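Local coordinates for saframycin Mx1 synthetase B (Legionella pneumophila subsp. pneumophila, PDB 3KXW), which is a fatty acid AMP ligase by name, an AMP-binding protein of the ANL clan, and binds 5'-O-[(S)-(dodecanoyloxy)(hydroxy)phosphoryl]adenosine in this model, at residues L373-I385 against L443-G455. Residues are numbered along the deposited sequence; the frame is centred on the assembly and turned at random.
Sequences LVSSGNPIQEVKI and LGFLHENELYVTG. With 1ZZ (5'-O-[(S)-(dodecanoyloxy)(hydroxy)phosphoryl]adenosine), chain B.
Ser375 to Gly377 lie against the second strand of a beta hairpin, 443-447 and 450-455, closed by a type I' turn from His447 to Glu450. The hairpin belongs to the antiparallel sheet that also holds strand 382-386, here in an AMP-binding domain of the ANL type.

Leu451 makes two backbone bonds. Its O accepts from Ser376 N at 2.8 Å, and its N donates to Gly377 O at 3.0 Å. Water 1 extends this link by joining Val374 O and Ser376 OG to Val453 N. Water 2 donates to Val374 O and Val453 O.

With chi1 at 174°, the Ser375 hydroxyl points away from its backbone N and toward Glu450. OG donates to Glu450 OE1 at 2.6 Å, meeting the anti lone pair of that oxygen. The same OG accepts from Gly377 N, an ST turn, so two bonds fix the hydroxyl. The other carboxylate oxygen, Glu450 OE2, makes a salt bridge to Lys346, which probably favours the charged carboxylate.

Tyr452 turns a ring face to Ser375, whose CA sits 3.9 Å from the ring centroid in a CH-pi contact. Leu373 O meets the edge of this ring, in its plane. Leu373 CD1 reaches the edge of the Phe445 ring and also touches Thr454 CG2.

On the other side of the hairpin, Ile385 lies across Leu446 and Leu451. Its CG1 meets Leu446 CG at 3.8 Å, and its CD1 meets Leu451 CD1. Ile402 of strand 400-405 also packs on Ile385 and Leu451.

Ser376 and Val453 line the ligand pocket. Ser376 OG accepts a weak hydrogen bond from 1ZZ N5 at 3.0 Å, and Val453 CG1 touches the adenine at C21, 3.5 Å away.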
loop_
_atom_site.group_PDB
_atom_site.type_symbol
_atom_site.label_atom_id
_atom_site.label_comp_id
_atom_site.label_asym_id
_atom_site.label_seq_id
_atom_site.Cartn_x
_atom_site.Cartn_y
_atom_site.Cartn_z
ATOM N N LEU A 373 -4.162 21.400 5.856
ATOM C CA LEU A 373 -3.320 20.222 5.857
ATOM C C LEU A 373 -3.688 19.409 7.081
ATOM O O LEU A 373 -4.006 19.978 8.134
ATOM C CB LEU A 373 -1.841 20.590 5.912
ATOM C CG LEU A 373 -1.236 21.312 4.711
ATOM C CD1 LEU A 373 0.247 21.537 4.945
ATOM C CD2 LEU A 373 -1.475 20.540 3.412
ATOM N N VAL A 374 -3.647 18.087 6.939
ATOM C CA VAL A 374 -3.983 17.186 8.022
ATOM C C VAL A 374 -2.706 16.734 8.691
ATOM O O VAL A 374 -1.726 16.425 8.015
ATOM C CB VAL A 374 -4.718 15.936 7.514
ATOM C CG1 VAL A 374 -4.960 14.964 8.655
ATOM C CG2 VAL A 374 -6.053 16.327 6.840
ATOM N N SER A 375 -2.714 16.688 10.015
ATOM C CA SER A 375 -1.583 16.132 10.742
ATOM C C SER A 375 -1.448 14.622 10.511
ATOM O O SER A 375 -2.430 13.908 10.606
ATOM C CB SER A 375 -1.747 16.357 12.235
ATOM O OG SER A 375 -0.717 15.701 12.945
ATOM N N SER A 376 -0.229 14.157 10.243
ATOM C CA SER A 376 0.038 12.718 10.234
ATOM C C SER A 376 0.449 12.192 11.620
ATOM O O SER A 376 0.842 11.030 11.749
ATOM C CB SER A 376 1.089 12.333 9.170
ATOM O OG SER A 376 0.559 12.476 7.859
ATOM N N GLY A 377 0.352 13.022 12.651
ATOM C CA GLY A 377 0.536 12.520 14.008
ATOM C C GLY A 377 1.908 12.793 14.615
ATOM O O GLY A 377 2.711 13.536 14.065
ATOM N N ASN A 378 2.177 12.200 15.771
ATOM C CA ASN A 378 3.425 12.459 16.460
ATOM C C ASN A 378 4.494 11.530 15.930
ATOM O O ASN A 378 4.170 10.423 15.543
ATOM C CB ASN A 378 3.246 12.141 17.948
ATOM C CG ASN A 378 2.200 12.995 18.599
ATOM O OD1 ASN A 378 2.374 14.205 18.756
ATOM N ND2 ASN A 378 1.094 12.381 18.964
ATOM N N PRO A 379 5.776 11.951 15.978
ATOM C CA PRO A 379 6.854 11.018 15.617
ATOM C C PRO A 379 6.860 9.795 16.524
ATOM O O PRO A 379 6.937 9.935 17.749
ATOM C CB PRO A 379 8.119 11.842 15.847
ATOM C CG PRO A 379 7.684 13.281 15.645
ATOM C CD PRO A 379 6.274 13.321 16.209
ATOM N N ILE A 380 6.767 8.607 15.934
ATOM C CA ILE A 380 6.893 7.362 16.673
ATOM C C ILE A 380 8.309 6.844 16.485
ATOM O O ILE A 380 8.930 6.404 17.444
ATOM C CB ILE A 380 5.858 6.343 16.191
ATOM C CG1 ILE A 380 4.453 6.853 16.523
ATOM C CG2 ILE A 380 6.125 4.950 16.798
ATOM C CD1 ILE A 380 3.344 6.174 15.749
ATOM N N GLN A 381 8.812 6.882 15.244
ATOM C CA GLN A 381 10.240 6.810 15.003
ATOM C C GLN A 381 10.757 8.232 15.138
ATOM O O GLN A 381 9.991 9.168 14.987
ATOM C CB GLN A 381 10.546 6.273 13.603
ATOM C CG GLN A 381 9.950 4.882 13.363
ATOM C CD GLN A 381 10.481 4.213 12.105
ATOM O OE1 GLN A 381 11.678 4.290 11.785
ATOM N NE2 GLN A 381 9.589 3.564 11.379
ATOM N N GLU A 382 12.047 8.403 15.425
ATOM C CA GLU A 382 12.612 9.754 15.465
ATOM C C GLU A 382 12.514 10.425 14.087
ATOM O O GLU A 382 12.933 9.843 13.084
ATOM C CB GLU A 382 14.067 9.747 15.945
ATOM C CG GLU A 382 14.751 11.134 15.761
ATOM C CD GLU A 382 16.247 11.136 16.125
ATOM O OE1 GLU A 382 16.663 10.300 16.954
ATOM O OE2 GLU A 382 16.994 11.977 15.583
ATOM N N VAL A 383 11.986 11.652 14.050
ATOM C CA VAL A 383 11.803 12.404 12.805
ATOM C C VAL A 383 12.512 13.758 12.908
ATOM O O VAL A 383 12.302 14.494 13.870
ATOM C CB VAL A 383 10.298 12.684 12.532
ATOM C CG1 VAL A 383 10.133 13.756 11.439
ATOM C CG2 VAL A 383 9.575 11.408 12.154
ATOM N N LYS A 384 13.384 14.066 11.958
ATOM C CA LYS A 384 13.965 15.398 11.844
ATOM C C LYS A 384 13.602 16.046 10.512
ATOM O O LYS A 384 13.500 15.371 9.493
ATOM C CB LYS A 384 15.495 15.344 11.988
ATOM C CG LYS A 384 15.945 15.195 13.420
ATOM C CD LYS A 384 17.454 15.334 13.523
ATOM C CE LYS A 384 17.939 15.105 14.958
ATOM N NZ LYS A 384 17.084 15.828 15.915
ATOM N N ILE A 385 13.391 17.357 10.519
ATOM C CA ILE A 385 13.131 18.082 9.288
ATOM C C ILE A 385 14.434 18.771 8.923
ATOM O O ILE A 385 14.905 19.652 9.646
ATOM C CB ILE A 385 11.992 19.127 9.423
ATOM C CG1 ILE A 385 10.746 18.521 10.071
ATOM C CG2 ILE A 385 11.648 19.725 8.058
ATOM C CD1 ILE A 385 10.071 17.403 9.219
ATOM N N LEU A 443 8.672 15.963 1.747
ATOM C CA LEU A 443 8.801 17.280 2.365
ATOM C C LEU A 443 7.678 17.452 3.387
ATOM O O LEU A 443 6.567 16.978 3.176
ATOM C CB LEU A 443 8.682 18.400 1.340
ATOM C CG LEU A 443 9.801 18.535 0.309
ATOM C CD1 LEU A 443 9.479 19.638 -0.687
ATOM C CD2 LEU A 443 11.130 18.807 0.996
ATOM N N GLY A 444 7.983 18.119 4.484
ATOM C CA GLY A 444 6.963 18.442 5.466
ATOM C C GLY A 444 7.547 19.331 6.545
ATOM O O GLY A 444 8.671 19.801 6.445
ATOM N N PHE A 445 6.773 19.514 7.598
ATOM C CA PHE A 445 7.208 20.317 8.707
ATOM C C PHE A 445 6.616 19.797 10.002
ATOM O O PHE A 445 5.592 19.139 10.001
ATOM C CB PHE A 445 6.835 21.790 8.469
ATOM C CG PHE A 445 5.340 22.061 8.403
ATOM C CD1 PHE A 445 4.633 22.456 9.532
ATOM C CD2 PHE A 445 4.660 21.957 7.201
ATOM C CE1 PHE A 445 3.253 22.732 9.471
ATOM C CE2 PHE A 445 3.291 22.216 7.129
ATOM C CZ PHE A 445 2.591 22.614 8.275
ATOM N N LEU A 446 7.284 20.102 11.108
ATOM C CA LEU A 446 6.787 19.764 12.436
ATOM C C LEU A 446 6.142 20.998 13.055
ATOM O O LEU A 446 6.703 22.098 13.006
ATOM C CB LEU A 446 7.935 19.295 13.325
ATOM C CG LEU A 446 8.418 17.853 13.033
ATOM C CD1 LEU A 446 9.740 17.511 13.733
ATOM C CD2 LEU A 446 7.352 16.841 13.434
ATOM N N HIS A 447 4.977 20.797 13.647
ATOM C CA HIS A 447 4.286 21.858 14.355
ATOM C C HIS A 447 3.716 21.294 15.651
ATOM O O HIS A 447 2.866 20.405 15.628
ATOM C CB HIS A 447 3.178 22.424 13.466
ATOM C CG HIS A 447 2.371 23.508 14.120
ATOM N ND1 HIS A 447 2.736 24.836 14.072
ATOM C CD2 HIS A 447 1.212 23.463 14.822
ATOM C CE1 HIS A 447 1.848 25.561 14.729
ATOM N NE2 HIS A 447 0.911 24.752 15.193
ATOM N N GLU A 448 4.185 21.791 16.788
ATOM C CA GLU A 448 3.729 21.264 18.084
ATOM C C GLU A 448 3.816 19.737 18.127
ATOM O O GLU A 448 2.884 19.023 18.548
ATOM C CB GLU A 448 2.330 21.776 18.390
ATOM C CG GLU A 448 2.295 23.287 18.203
ATOM C CD GLU A 448 1.051 23.946 18.734
ATOM O OE1 GLU A 448 0.035 23.255 18.941
ATOM O OE2 GLU A 448 1.093 25.184 18.927
ATOM N N ASN A 449 4.983 19.275 17.691
ATOM C CA ASN A 449 5.370 17.875 17.658
ATOM C C ASN A 449 4.454 16.998 16.827
ATOM O O ASN A 449 4.303 15.810 17.107
ATOM C CB ASN A 449 5.554 17.301 19.063
ATOM C CG ASN A 449 6.388 16.015 19.060
ATOM O OD1 ASN A 449 7.394 15.906 18.346
ATOM N ND2 ASN A 449 5.971 15.041 19.852
ATOM N N GLU A 450 3.829 17.583 15.810
ATOM C CA GLU A 450 3.106 16.764 14.850
ATOM C C GLU A 450 3.602 17.017 13.442
ATOM O O GLU A 450 3.976 18.144 13.091
ATOM C CB GLU A 450 1.603 16.958 14.990
ATOM C CG GLU A 450 1.147 16.494 16.374
ATOM C CD GLU A 450 -0.330 16.291 16.499
ATOM O OE1 GLU A 450 -1.000 16.143 15.465
ATOM O OE2 GLU A 450 -0.809 16.248 17.646
ATOM N N LEU A 451 3.606 15.961 12.635
ATOM C CA LEU A 451 4.201 16.042 11.312
ATOM C C LEU A 451 3.125 16.345 10.284
ATOM O O LEU A 451 2.126 15.628 10.195
ATOM C CB LEU A 451 4.901 14.719 10.965
ATOM C CG LEU A 451 5.424 14.687 9.529
ATOM C CD1 LEU A 451 6.587 15.667 9.363
ATOM C CD2 LEU A 451 5.850 13.277 9.165
ATOM N N TYR A 452 3.359 17.397 9.503
ATOM C CA TYR A 452 2.513 17.789 8.393
ATOM C C TYR A 452 3.273 17.535 7.097
ATOM O O TYR A 452 4.256 18.203 6.806
ATOM C CB TYR A 452 2.094 19.259 8.538
ATOM C CG TYR A 452 1.164 19.438 9.720
ATOM C CD1 TYR A 452 -0.207 19.454 9.546
ATOM C CD2 TYR A 452 1.664 19.550 11.013
ATOM C CE1 TYR A 452 -1.060 19.602 10.623
ATOM C CE2 TYR A 452 0.815 19.689 12.105
ATOM C CZ TYR A 452 -0.546 19.703 11.891
ATOM O OH TYR A 452 -1.413 19.844 12.958
ATOM N N VAL A 453 2.857 16.510 6.356
ATOM C CA VAL A 453 3.498 16.188 5.083
ATOM C C VAL A 453 2.989 17.140 3.992
ATOM O O VAL A 453 1.787 17.322 3.823
ATOM C CB VAL A 453 3.255 14.710 4.690
ATOM C CG1 VAL A 453 3.937 14.381 3.356
ATOM C CG2 VAL A 453 3.734 13.785 5.789
ATOM N N THR A 454 3.904 17.776 3.264
ATOM C CA THR A 454 3.501 18.779 2.279
ATOM C C THR A 454 3.657 18.338 0.815
ATOM O O THR A 454 3.053 18.925 -0.077
ATOM C CB THR A 454 4.245 20.137 2.482
ATOM O OG1 THR A 454 5.662 19.930 2.470
ATOM C CG2 THR A 454 3.860 20.780 3.802
ATOM N N GLY A 455 4.494 17.343 0.561
ATOM C CA GLY A 455 4.754 16.934 -0.812
ATOM C C GLY A 455 6.010 16.103 -0.941
ATOM O O GLY A 455 6.519 15.594 0.061
HETATM P P 1ZZ B . 5.505 3.017 0.532
HETATM C C1 1ZZ B . -2.583 -2.043 11.622
HETATM N N1 1ZZ B . 2.996 8.717 2.123
HETATM O O1 1ZZ B . 2.820 3.987 2.102
HETATM C C2 1ZZ B . -2.349 -1.025 10.498
HETATM N N2 1ZZ B . 2.031 8.250 4.085
HETATM O O2 1ZZ B . 4.701 2.596 1.926
HETATM C C3 1ZZ B . -1.146 -0.118 10.784
HETATM N N3 1ZZ B . 2.200 11.207 1.923
HETATM O O3 1ZZ B . 6.912 2.712 0.692
HETATM C C4 1ZZ B . -0.665 0.572 9.499
HETATM N N4 1ZZ B . 0.829 11.845 3.800
HETATM O O4 1ZZ B . 4.868 2.169 -0.684
HETATM C C5 1ZZ B . 0.217 1.802 9.774
HETATM N N5 1ZZ B . 0.356 10.482 5.637
HETATM O O5 1ZZ B . 5.286 4.630 0.172
HETATM C C6 1ZZ B . 0.530 2.478 8.432
HETATM O O6 1ZZ B . 3.996 7.144 0.485
HETATM C C7 1ZZ B . 1.267 3.837 8.337
HETATM O O7 1ZZ B . 5.477 9.623 0.121
HETATM C C8 1ZZ B . 1.420 4.522 6.964
HETATM O O8 1ZZ B . 7.198 8.179 1.163
HETATM C C9 1ZZ B . 2.627 3.914 6.231
HETATM C C10 1ZZ B . 2.512 3.937 4.688
HETATM C C11 1ZZ B . 3.650 3.053 4.104
HETATM C C12 1ZZ B . 4.006 3.573 2.699
HETATM C C13 1ZZ B . 5.574 5.635 1.121
HETATM C C14 1ZZ B . 5.272 6.892 0.589
HETATM C C15 1ZZ B . 5.889 8.078 1.415
HETATM C C16 1ZZ B . 5.173 9.134 1.075
HETATM C C17 1ZZ B . 3.848 8.546 1.033
HETATM C C18 1ZZ B . 2.756 7.733 3.166
HETATM C C19 1ZZ B . 1.712 9.643 3.651
HETATM C C20 1ZZ B . 2.322 9.912 2.534
HETATM C C21 1ZZ B . 1.456 12.125 2.493
HETATM C C22 1ZZ B . 0.931 10.743 4.341
HETATM O O HOH W 1 0.300 15.040 6.900
HETATM O O HOH W 2 -0.485 17.619 5.341
#